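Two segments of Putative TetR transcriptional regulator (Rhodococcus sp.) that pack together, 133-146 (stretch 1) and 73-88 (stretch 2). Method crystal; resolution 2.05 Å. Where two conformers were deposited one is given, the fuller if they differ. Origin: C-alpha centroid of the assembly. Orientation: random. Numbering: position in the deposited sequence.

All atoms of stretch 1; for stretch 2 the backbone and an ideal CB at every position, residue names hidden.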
# COMPACT_ATOMS: atom_id res chain seq x y z
N GLN B 133 -15.58 -7.92 -2.26
CA GLN B 133 -16.46 -7.61 -3.39
C GLN B 133 -15.63 -7.19 -4.58
O GLN B 133 -15.92 -7.55 -5.70
CB GLN B 133 -17.50 -6.52 -3.04
CG GLN B 133 -18.58 -6.37 -4.11
CD GLN B 133 -19.22 -7.71 -4.53
OE1 GLN B 133 -19.97 -8.29 -3.76
NE2 GLN B 133 -18.88 -8.22 -5.73
N MSE B 134 -14.56 -6.43 -4.34
CA MSE B 134 -13.66 -6.09 -5.43
C MSE B 134 -13.03 -7.36 -6.05
O MSE B 134 -13.04 -7.51 -7.26
CB MSE B 134 -12.58 -5.09 -5.01
CG MSE B 134 -11.49 -4.95 -6.08
SE MSE B 134 -10.18 -3.56 -5.69
CE MSE B 134 -9.03 -4.50 -4.41
N ARG B 135 -12.51 -8.27 -5.22
CA ARG B 135 -11.90 -9.50 -5.68
C ARG B 135 -12.91 -10.28 -6.53
O ARG B 135 -12.59 -10.70 -7.63
CB ARG B 135 -11.41 -10.37 -4.50
CG ARG B 135 -10.50 -11.53 -4.95
CD ARG B 135 -10.01 -12.41 -3.78
NE ARG B 135 -11.13 -13.21 -3.36
CZ ARG B 135 -11.37 -14.46 -3.76
NH1 ARG B 135 -12.49 -15.06 -3.34
NH2 ARG B 135 -10.48 -15.13 -4.50
N GLN B 136 -14.13 -10.47 -6.01
CA GLN B 136 -15.16 -11.20 -6.75
C GLN B 136 -15.60 -10.53 -8.07
O GLN B 136 -15.86 -11.23 -9.03
CB GLN B 136 -16.38 -11.50 -5.85
CG GLN B 136 -17.36 -12.51 -6.51
CD GLN B 136 -16.69 -13.84 -6.88
OE1 GLN B 136 -16.02 -14.44 -6.03
NE2 GLN B 136 -16.84 -14.28 -8.15
N THR B 137 -15.70 -9.20 -8.08
CA THR B 137 -16.04 -8.43 -9.29
C THR B 137 -14.99 -8.60 -10.39
O THR B 137 -15.29 -8.71 -11.60
CB THR B 137 -16.15 -6.91 -8.93
OG1 THR B 137 -17.21 -6.71 -7.96
CG2 THR B 137 -16.48 -6.10 -10.16
N VAL B 138 -13.73 -8.60 -9.98
CA VAL B 138 -12.62 -8.84 -10.89
C VAL B 138 -12.68 -10.29 -11.36
O VAL B 138 -12.59 -10.54 -12.53
CB VAL B 138 -11.24 -8.45 -10.19
CG1 VAL B 138 -10.07 -8.90 -11.01
CG2 VAL B 138 -11.18 -6.95 -10.03
N LEU B 139 -12.90 -11.24 -10.46
CA LEU B 139 -13.04 -12.65 -10.86
C LEU B 139 -14.23 -12.87 -11.83
O LEU B 139 -14.13 -13.69 -12.76
CB LEU B 139 -13.24 -13.58 -9.63
CG LEU B 139 -12.03 -13.94 -8.75
CD1 LEU B 139 -12.44 -14.58 -7.41
CD2 LEU B 139 -11.03 -14.82 -9.55
N ASP B 140 -15.35 -12.18 -11.58
CA ASP B 140 -16.53 -12.30 -12.47
C ASP B 140 -16.09 -11.79 -13.81
O ASP B 140 -16.43 -12.38 -14.84
CB ASP B 140 -17.70 -11.44 -11.97
CG ASP B 140 -18.41 -12.03 -10.78
OD1 ASP B 140 -18.22 -13.25 -10.54
OD2 ASP B 140 -19.17 -11.29 -10.07
N ARG B 141 -15.33 -10.69 -13.84
CA ARG B 141 -14.87 -10.13 -15.15
C ARG B 141 -13.96 -11.13 -15.90
O ARG B 141 -14.03 -11.24 -17.15
CB ARG B 141 -14.11 -8.80 -14.99
CG ARG B 141 -13.85 -8.01 -16.29
CD ARG B 141 -15.13 -7.70 -17.06
NE ARG B 141 -14.93 -7.24 -18.44
CZ ARG B 141 -14.79 -8.07 -19.48
NH1 ARG B 141 -14.77 -9.37 -19.33
NH2 ARG B 141 -14.68 -7.58 -20.69
N PHE B 142 -13.13 -11.85 -15.14
CA PHE B 142 -12.19 -12.83 -15.69
C PHE B 142 -12.95 -14.06 -16.24
O PHE B 142 -12.57 -14.61 -17.28
CB PHE B 142 -11.14 -13.22 -14.65
CG PHE B 142 -10.11 -12.10 -14.36
CD1 PHE B 142 -10.03 -10.97 -15.16
CD2 PHE B 142 -9.20 -12.22 -13.31
CE1 PHE B 142 -9.08 -9.99 -14.93
CE2 PHE B 142 -8.25 -11.22 -13.09
CZ PHE B 142 -8.19 -10.12 -13.91
N GLU B 143 -14.04 -14.42 -15.57
CA GLU B 143 -14.91 -15.55 -15.95
C GLU B 143 -15.60 -15.25 -17.30
O GLU B 143 -15.67 -16.12 -18.19
CB GLU B 143 -15.90 -15.87 -14.82
CG GLU B 143 -16.87 -16.99 -15.12
CD GLU B 143 -17.97 -17.12 -14.09
OE1 GLU B 143 -18.76 -16.15 -13.92
OE2 GLU B 143 -18.08 -18.22 -13.48
N LYS B 144 -16.04 -14.00 -17.45
CA LYS B 144 -16.65 -13.54 -18.69
C LYS B 144 -15.62 -13.44 -19.79
O LYS B 144 -15.90 -13.80 -20.91
CB LYS B 144 -17.28 -12.15 -18.45
CG LYS B 144 -17.65 -11.36 -19.68
CD LYS B 144 -18.26 -10.02 -19.30
CE LYS B 144 -18.65 -9.15 -20.55
NZ LYS B 144 -19.08 -9.93 -21.76
N ALA B 145 -14.43 -12.92 -19.48
CA ALA B 145 -13.36 -12.90 -20.47
C ALA B 145 -12.89 -14.27 -20.97
O ALA B 145 -12.47 -14.39 -22.11
CB ALA B 145 -12.16 -12.02 -20.01
N LEU B 146 -12.94 -15.31 -20.13
CA LEU B 146 -12.60 -16.64 -20.60
C LEU B 146 -13.66 -17.15 -21.58
O LEU B 146 -13.33 -17.86 -22.56
CB LEU B 146 -12.48 -17.63 -19.42
CG LEU B 146 -11.21 -17.58 -18.53
CD1 LEU B 146 -11.37 -18.40 -17.26
CD2 LEU B 146 -9.97 -18.04 -19.31
N UNK B 73 -16.80 3.06 -9.42
CA UNK B 73 -15.67 3.18 -10.32
C UNK B 73 -15.19 1.81 -10.77
O UNK B 73 -14.83 1.66 -11.91
CB UNK B 73 -14.53 3.95 -9.65
N UNK B 74 -15.23 0.81 -9.90
CA UNK B 74 -14.84 -0.54 -10.31
C UNK B 74 -15.80 -1.09 -11.39
O UNK B 74 -15.38 -1.56 -12.45
CB UNK B 74 -14.82 -1.47 -9.10
N UNK B 75 -17.09 -0.99 -11.11
CA UNK B 75 -18.14 -1.38 -12.04
C UNK B 75 -18.07 -0.66 -13.37
O UNK B 75 -18.18 -1.29 -14.42
CB UNK B 75 -19.51 -1.13 -11.40
N UNK B 76 -17.83 0.65 -13.33
CA UNK B 76 -17.67 1.40 -14.57
C UNK B 76 -16.48 0.91 -15.37
O UNK B 76 -16.55 0.84 -16.60
CB UNK B 76 -17.52 2.89 -14.27
N UNK B 77 -15.39 0.55 -14.69
CA UNK B 77 -14.24 -0.00 -15.39
C UNK B 77 -14.54 -1.41 -15.98
O UNK B 77 -14.10 -1.73 -17.06
CB UNK B 77 -13.05 -0.07 -14.43
N UNK B 78 -15.31 -2.23 -15.27
CA UNK B 78 -15.52 -3.62 -15.70
C UNK B 78 -16.32 -3.73 -17.00
O UNK B 78 -16.30 -4.78 -17.64
CB UNK B 78 -16.24 -4.40 -14.60
N UNK B 79 -17.01 -2.64 -17.38
CA UNK B 79 -17.86 -2.58 -18.58
C UNK B 79 -17.04 -2.53 -19.88
O UNK B 79 -17.56 -2.79 -20.95
CB UNK B 79 -18.78 -1.36 -18.51
N UNK B 80 -15.75 -2.27 -19.80
CA UNK B 80 -14.89 -2.32 -20.97
C UNK B 80 -14.92 -3.71 -21.61
O UNK B 80 -15.10 -4.71 -20.91
CB UNK B 80 -13.46 -1.94 -20.59
N UNK B 81 -14.73 -3.77 -22.95
CA UNK B 81 -14.96 -4.96 -23.76
C UNK B 81 -14.01 -6.14 -23.53
O UNK B 81 -14.31 -7.22 -23.98
CB UNK B 81 -14.88 -4.56 -25.23
N UNK B 82 -12.85 -5.91 -22.90
CA UNK B 82 -11.90 -7.00 -22.58
C UNK B 82 -11.48 -6.86 -21.13
O UNK B 82 -11.62 -5.78 -20.55
CB UNK B 82 -10.68 -6.97 -23.50
N UNK B 83 -11.05 -7.96 -20.54
CA UNK B 83 -10.50 -7.99 -19.17
C UNK B 83 -9.28 -7.06 -19.06
O UNK B 83 -9.16 -6.30 -18.08
CB UNK B 83 -10.11 -9.42 -18.78
N UNK B 84 -8.39 -7.13 -20.06
CA UNK B 84 -7.22 -6.24 -20.13
C UNK B 84 -7.65 -4.75 -20.06
O UNK B 84 -7.19 -4.02 -19.20
CB UNK B 84 -6.44 -6.50 -21.42
N UNK B 85 -8.52 -4.31 -20.98
CA UNK B 85 -8.99 -2.91 -20.98
C UNK B 85 -9.72 -2.53 -19.70
O UNK B 85 -9.60 -1.37 -19.24
CB UNK B 85 -9.92 -2.67 -22.17
N UNK B 86 -10.47 -3.48 -19.14
CA UNK B 86 -11.17 -3.31 -17.85
C UNK B 86 -10.20 -2.94 -16.72
O UNK B 86 -10.35 -1.92 -16.04
CB UNK B 86 -11.92 -4.59 -17.48
N UNK B 87 -9.21 -3.80 -16.54
CA UNK B 87 -8.14 -3.60 -15.56
C UNK B 87 -7.29 -2.33 -15.81
O UNK B 87 -7.02 -1.57 -14.86
CB UNK B 87 -7.23 -4.83 -15.56
N UNK B 88 -6.93 -2.09 -17.08
CA UNK B 88 -6.23 -0.89 -17.49
C UNK B 88 -6.96 0.41 -17.09
O UNK B 88 -6.35 1.31 -16.47
CB UNK B 88 -6.02 -0.92 -19.01

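Position 73 has nothing of stretch 1 within 5.5 Å of its ideal CB. Many side chains would suit it; the residue is Gln-73.

Position 74 is helical, and its CB points toward stretch 1, 5.0 Å from Thr-137 CG2. Met-134, Thr-137 and Val-138 offer an apolar surface with room for a medium-sized side chain. Leucine, isoleucine or methionine would fit. It is Leu-74. CD2 lies 3.7 Å from Met-134 CG and 3.9 Å from Thr-137 CB, and CD1 lies 4.4 Å from Val-138 CG2.

Position 75 points sideways and leaves the choice open; it is Glu-75. Positions 76 and 77 are out of reach, and helix formers suit both. They are Glu-76 and Ala-77.

At position 78 the ideal CB is 4.3 Å from Arg-141 CD and 4.8 Å from Thr-137 CG2. A long, flexible apolar side chain could run along stretch 1; leucine is also plausible. It is Met-78, present as selenomethionine. CG is 3.7 Å from Thr-137 CG2, and SE is 3.7 Å from Arg-141 CB. Its backbone O accepts a weak hydrogen bond from Arg-141 NE at 2.9 Å, which any residue could provide.

Position 79 points away and is permissive; it is Val-79.

Position 80 has phi/psi of -58/150, outside the helix. Its O accepts a hydrogen bond from Arg-141 NH2 at 2.9 Å, with a good angle of 167°. The side chain is free to vary. It is Arg-80, which reaches the side chain at position 85.

Position 81 points away, and its phi of -68° permits proline. It is Pro-81.

Position 82 is extended, just before a helix. Serine, threonine, aspartate or asparagine could cap it. It is Thr-82: OG1 accepts from the backbone N of position 85 at 3.1 Å.

At position 83 the ideal CB is already 3.5 Å from Ala-145 CB and 3.9 Å from Phe-142 CD1. A small residue, alanine, glycine or serine, fits best. It is Ala-83, whose CB meets the edge of the Phe-142 ring.

Position 84 points away, so many helix-compatible side chains would do; it is His-84. Position 85 points sideways with no stretch 1 contact, and polar or charged residues suit it. It is Glu-85; its OE2 forms a salt bridge with Arg-80 NH2 at 2.7 Å.

Position 86 points toward stretch 1, its ideal CB 4.1 Å from Arg-141 CG. A small residue suits this approach. It is Ala-86.

Position 87 also points toward stretch 1, but at longer range. Valine, isoleucine or leucine could reach Phe-142. It is Val-87, with CG2 4.1 Å from Phe-142 CE1.

Position 88 is out of reach and unconstrained; it is Leu-88.

Stretch 2, residues 73-88: QLEEAMVRPTAHEAVL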
# COMPACT_ATOMS: atom_id res chain seq x y z
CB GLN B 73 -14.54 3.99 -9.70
CG GLN B 73 -14.81 5.49 -9.71
CD GLN B 73 -15.99 5.89 -8.82
OE1 GLN B 73 -16.16 5.38 -7.69
NE2 GLN B 73 -16.84 6.79 -9.35
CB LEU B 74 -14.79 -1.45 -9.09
CG LEU B 74 -14.24 -2.86 -9.31
CD1 LEU B 74 -12.79 -2.84 -9.78
CD2 LEU B 74 -14.39 -3.59 -7.97
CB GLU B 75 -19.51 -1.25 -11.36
CG GLU B 75 -19.68 -2.39 -10.34
CD GLU B 75 -20.94 -2.32 -9.51
OE1 GLU B 75 -21.53 -1.21 -9.44
OE2 GLU B 75 -21.33 -3.38 -8.93
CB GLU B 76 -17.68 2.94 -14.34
CG GLU B 76 -16.35 3.62 -14.00
CD GLU B 76 -16.52 5.09 -13.50
OE1 GLU B 76 -17.67 5.49 -13.12
OE2 GLU B 76 -15.51 5.84 -13.49
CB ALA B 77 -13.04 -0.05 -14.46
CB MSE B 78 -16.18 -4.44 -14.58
CG MSE B 78 -15.33 -4.58 -13.31
SE MSE B 78 -13.59 -5.48 -13.56
CE MSE B 78 -12.46 -3.92 -13.77
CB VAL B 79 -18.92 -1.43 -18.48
CG1 VAL B 79 -19.66 -1.22 -19.78
CG2 VAL B 79 -19.94 -1.77 -17.42
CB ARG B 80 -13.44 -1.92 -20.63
CG ARG B 80 -13.27 -0.53 -19.96
CD ARG B 80 -14.05 0.60 -20.62
NE ARG B 80 -13.42 1.11 -21.84
CZ ARG B 80 -13.09 2.39 -22.06
NH1 ARG B 80 -13.31 3.33 -21.14
NH2 ARG B 80 -12.53 2.74 -23.21
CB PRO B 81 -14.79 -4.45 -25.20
CG PRO B 81 -14.89 -2.96 -25.09
CD PRO B 81 -14.31 -2.63 -23.79
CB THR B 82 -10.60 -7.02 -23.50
OG1 THR B 82 -9.85 -5.81 -23.36
CG2 THR B 82 -10.93 -7.25 -25.00
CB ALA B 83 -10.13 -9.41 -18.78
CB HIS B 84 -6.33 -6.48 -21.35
CG HIS B 84 -5.27 -5.41 -21.51
ND1 HIS B 84 -4.16 -5.33 -20.68
CD2 HIS B 84 -5.22 -4.31 -22.30
CE1 HIS B 84 -3.47 -4.25 -20.98
NE2 HIS B 84 -4.08 -3.61 -21.97
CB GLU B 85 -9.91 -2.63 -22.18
CG GLU B 85 -10.00 -1.16 -22.50
CD GLU B 85 -10.94 -0.82 -23.68
OE1 GLU B 85 -11.13 -1.66 -24.61
OE2 GLU B 85 -11.46 0.33 -23.67
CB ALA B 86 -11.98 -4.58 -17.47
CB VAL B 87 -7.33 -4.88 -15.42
CG1 VAL B 87 -6.00 -4.65 -14.64
CG2 VAL B 87 -8.24 -5.97 -14.74
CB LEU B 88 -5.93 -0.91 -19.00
CG LEU B 88 -5.39 0.42 -19.54
CD1 LEU B 88 -3.92 0.64 -19.20
CD2 LEU B 88 -5.56 0.50 -21.04
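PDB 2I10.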